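Long-range contact in HemO (Neisseria meningitidis, PDB 1J77), which binds heme and probably catalyses its oxidative ring opening as a bacterial heme oxygenase: residues L46-V51 / A182-V187. Residues are numbered along the deposited sequence; the frame is centred on the assembly and turned at random.
Sequences LKLQSV and AFYKVV. With HEM (protoporphyrin IX containing Fe), chain B.
Tyr184, on helix 167-192, puts its ring between helix 39-60 and the heme. With CG anti to the backbone N (chi1 -166°), the ring reaches across toward segment 46-51. Over the centre of one face sits Leu48 CD1, in a CH-pi contact 3.9 Å from the Tyr184 ring centroid, while Leu48 CD2 packs against the hydroxyl end, 3.3 Å from Tyr184 OH. The heme methyl CMC covers the opposite face, offset toward the rim and 3.4 Å from Tyr184 CZ. Val26 and Val30 of helix 11-32 also touch this side chain, and Phe52 meets its ring edge-to-face.

Apolar packing continues beside the ring. The same Leu48 CD1 lies 3.6 Å from Val187 CG1, where the two backbones are closest, and one turn on Val51 CG1 meets Val187 CG2 at 3.9 Å and, obliquely, the CZ tip of Phe183. The axes of the segments run roughly antiparallel (142°), 9.8 Å apart at closest approach.

At the ring edge, Gln49, bent at chi2 (-80°), turns its amide back so that NE2 comes within 2.7 Å of Tyr184 OH, but the angle is too poor for a hydrogen bond. Its amide stands almost perpendicular to the ring, and OE1 is hydrogen-bonded to His141 NE2. No hydrogen bond joins the two segments, so dispersion and CH-pi packing on both faces probably position the ring that lines the heme pocket.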
loop_
_atom_site.group_PDB
_atom_site.type_symbol
_atom_site.label_atom_id
_atom_site.label_comp_id
_atom_site.label_asym_id
_atom_site.label_seq_id
_atom_site.Cartn_x
_atom_site.Cartn_y
_atom_site.Cartn_z
ATOM N N LEU A 46 0.003 -2.120 -12.035
ATOM C CA LEU A 46 1.350 -2.402 -11.563
ATOM C C LEU A 46 2.184 -1.120 -11.488
ATOM O O LEU A 46 3.042 -0.985 -10.578
ATOM C CB LEU A 46 2.012 -3.419 -12.504
ATOM C CG LEU A 46 1.582 -4.886 -12.408
ATOM C CD1 LEU A 46 2.437 -5.732 -13.348
ATOM C CD2 LEU A 46 1.597 -5.495 -11.067
ATOM N N LYS A 47 2.028 -0.209 -12.438
ATOM C CA LYS A 47 2.757 1.077 -12.434
ATOM C C LYS A 47 2.402 1.885 -11.166
ATOM O O LYS A 47 3.290 2.374 -10.443
ATOM C CB LYS A 47 2.583 1.870 -13.752
ATOM C CG LYS A 47 3.287 1.225 -14.891
ATOM C CD LYS A 47 2.888 1.866 -16.157
ATOM C CE LYS A 47 3.591 1.171 -17.341
ATOM N NZ LYS A 47 3.284 1.902 -18.610
ATOM N N LEU A 48 1.120 1.976 -10.864
ATOM C CA LEU A 48 0.635 2.636 -9.682
ATOM C C LEU A 48 1.235 1.988 -8.414
ATOM O O LEU A 48 1.772 2.702 -7.550
ATOM C CB LEU A 48 -0.894 2.620 -9.671
ATOM C CG LEU A 48 -1.583 2.639 -8.303
ATOM C CD1 LEU A 48 -1.361 3.991 -7.691
ATOM C CD2 LEU A 48 -3.092 2.296 -8.507
ATOM N N GLN A 49 1.174 0.657 -8.333
ATOM C CA GLN A 49 1.729 -0.069 -7.210
ATOM C C GLN A 49 3.239 0.210 -7.105
ATOM O O GLN A 49 3.771 0.352 -5.995
ATOM C CB GLN A 49 1.466 -1.588 -7.350
ATOM C CG GLN A 49 0.005 -2.019 -7.298
ATOM C CD GLN A 49 -0.501 -2.095 -5.889
ATOM O OE1 GLN A 49 -0.624 -3.191 -5.305
ATOM N NE2 GLN A 49 -0.821 -0.935 -5.312
ATOM N N SER A 50 3.931 0.276 -8.238
ATOM C CA SER A 50 5.399 0.561 -8.230
ATOM C C SER A 50 5.743 1.878 -7.573
ATOM O O SER A 50 6.693 1.963 -6.751
ATOM C CB SER A 50 5.994 0.571 -9.661
ATOM O OG SER A 50 7.391 0.834 -9.585
ATOM N N VAL A 51 4.999 2.908 -7.890
ATOM C CA VAL A 51 5.249 4.233 -7.370
ATOM C C VAL A 51 4.991 4.264 -5.885
ATOM O O VAL A 51 5.788 4.819 -5.089
ATOM C CB VAL A 51 4.387 5.314 -8.081
ATOM C CG1 VAL A 51 4.556 6.692 -7.462
ATOM C CG2 VAL A 51 4.742 5.358 -9.522
ATOM N N ALA A 182 -4.024 9.477 0.397
ATOM C CA ALA A 182 -4.301 10.507 -0.586
ATOM C C ALA A 182 -3.337 10.467 -1.738
ATOM O O ALA A 182 -3.722 10.633 -2.877
ATOM C CB ALA A 182 -4.276 11.851 0.039
ATOM N N PHE A 183 -2.056 10.254 -1.442
ATOM C CA PHE A 183 -1.046 10.110 -2.476
ATOM C C PHE A 183 -1.338 8.908 -3.394
ATOM O O PHE A 183 -1.216 9.024 -4.604
ATOM C CB PHE A 183 0.349 10.007 -1.850
ATOM C CG PHE A 183 1.469 9.773 -2.856
ATOM C CD1 PHE A 183 1.798 10.755 -3.779
ATOM C CD2 PHE A 183 2.108 8.551 -2.948
ATOM C CE1 PHE A 183 2.776 10.555 -4.665
ATOM C CE2 PHE A 183 3.123 8.361 -3.872
ATOM C CZ PHE A 183 3.426 9.375 -4.730
ATOM N N TYR A 184 -1.726 7.776 -2.833
ATOM C CA TYR A 184 -2.123 6.646 -3.647
ATOM C C TYR A 184 -3.154 7.023 -4.689
ATOM O O TYR A 184 -2.995 6.661 -5.857
ATOM C CB TYR A 184 -2.623 5.491 -2.810
ATOM C CG TYR A 184 -2.733 4.162 -3.560
ATOM C CD1 TYR A 184 -1.697 3.267 -3.642
ATOM C CD2 TYR A 184 -3.885 3.807 -4.215
ATOM C CE1 TYR A 184 -1.795 2.078 -4.341
ATOM C CE2 TYR A 184 -3.992 2.621 -4.903
ATOM C CZ TYR A 184 -2.985 1.745 -4.935
ATOM O OH TYR A 184 -3.085 0.585 -5.653
ATOM N N LYS A 185 -4.163 7.785 -4.297
ATOM C CA LYS A 185 -5.170 8.180 -5.269
ATOM C C LYS A 185 -4.643 9.211 -6.271
ATOM O O LYS A 185 -5.054 9.184 -7.419
ATOM C CB LYS A 185 -6.406 8.723 -4.575
ATOM C CG LYS A 185 -7.141 7.676 -3.729
ATOM C CD LYS A 185 -8.565 8.060 -3.269
ATOM C CE LYS A 185 -8.552 9.058 -2.179
ATOM N NZ LYS A 185 -9.949 9.499 -1.797
ATOM N N VAL A 186 -3.784 10.137 -5.860
ATOM C CA VAL A 186 -3.174 11.075 -6.825
ATOM C C VAL A 186 -2.456 10.265 -7.914
ATOM O O VAL A 186 -2.653 10.525 -9.134
ATOM C CB VAL A 186 -2.154 12.036 -6.149
ATOM C CG1 VAL A 186 -1.265 12.728 -7.200
ATOM C CG2 VAL A 186 -2.861 13.010 -5.237
ATOM N N VAL A 187 -1.654 9.289 -7.535
ATOM C CA VAL A 187 -0.943 8.457 -8.486
ATOM C C VAL A 187 -1.902 7.657 -9.401
ATOM O O VAL A 187 -1.683 7.560 -10.617
ATOM C CB VAL A 187 0.089 7.535 -7.790
ATOM C CG1 VAL A 187 0.752 6.646 -8.789
ATOM C CG2 VAL A 187 1.086 8.383 -7.018
HETATM C CHA HEM B . -7.175 -3.724 5.128
HETATM C CHB HEM B . -9.524 -4.617 0.989
HETATM C CHC HEM B . -6.521 -1.566 -1.352
HETATM C CHD HEM B . -4.495 -0.321 2.904
HETATM C C1A HEM B . -8.003 -4.298 4.194
HETATM C C2A HEM B . -8.914 -5.442 4.422
HETATM C C3A HEM B . -9.543 -5.660 3.269
HETATM C C4A HEM B . -9.091 -4.690 2.281
HETATM C CMA HEM B . -10.602 -6.761 3.014
HETATM C CAA HEM B . -9.102 -6.309 5.700
HETATM C CBA HEM B . -8.216 -7.549 5.581
HETATM C CGA HEM B . -8.223 -8.380 6.850
HETATM O O1A HEM B . -8.598 -7.826 7.925
HETATM O O2A HEM B . -7.871 -9.594 6.761
HETATM C C1B HEM B . -8.922 -3.879 -0.019
HETATM C C2B HEM B . -9.286 -3.926 -1.408
HETATM C C3B HEM B . -8.477 -3.051 -2.071
HETATM C C4B HEM B . -7.539 -2.499 -1.096
HETATM C CMB HEM B . -10.423 -4.846 -1.923
HETATM C CAB HEM B . -8.423 -2.768 -3.574
HETATM C CBB HEM B . -9.522 -2.775 -4.322
HETATM C C1C HEM B . -5.689 -1.021 -0.412
HETATM C C2C HEM B . -4.567 -0.122 -0.681
HETATM C C3C HEM B . -4.059 0.261 0.501
HETATM C C4C HEM B . -4.733 -0.444 1.556
HETATM C CMC HEM B . -4.195 0.375 -2.086
HETATM C CAC HEM B . -2.901 1.212 0.772
HETATM C CBC HEM B . -2.525 2.077 -0.165
HETATM C C1D HEM B . -5.056 -1.122 3.848
HETATM C C2D HEM B . -4.702 -1.030 5.241
HETATM C C3D HEM B . -5.534 -2.055 5.945
HETATM C C4D HEM B . -6.300 -2.682 4.895
HETATM C CMD HEM B . -3.689 -0.055 5.845
HETATM C CAD HEM B . -5.527 -2.442 7.424
HETATM C CBD HEM B . -6.767 -2.005 8.147
HETATM C CGD HEM B . -6.515 -2.371 9.592
HETATM O O1D HEM B . -5.913 -1.535 10.307
HETATM O O2D HEM B . -6.974 -3.469 10.037
HETATM N NA HEM B . -8.137 -3.892 2.888
HETATM N NB HEM B . -7.885 -2.972 0.140
HETATM N NC HEM B . -5.727 -1.189 0.941
HETATM N ND HEM B . -6.024 -2.115 3.642
HETATM FE FE HEM B . -7.020 -2.470 1.939
HETATM O O HOH W 1 -5.644 -3.818 1.622
#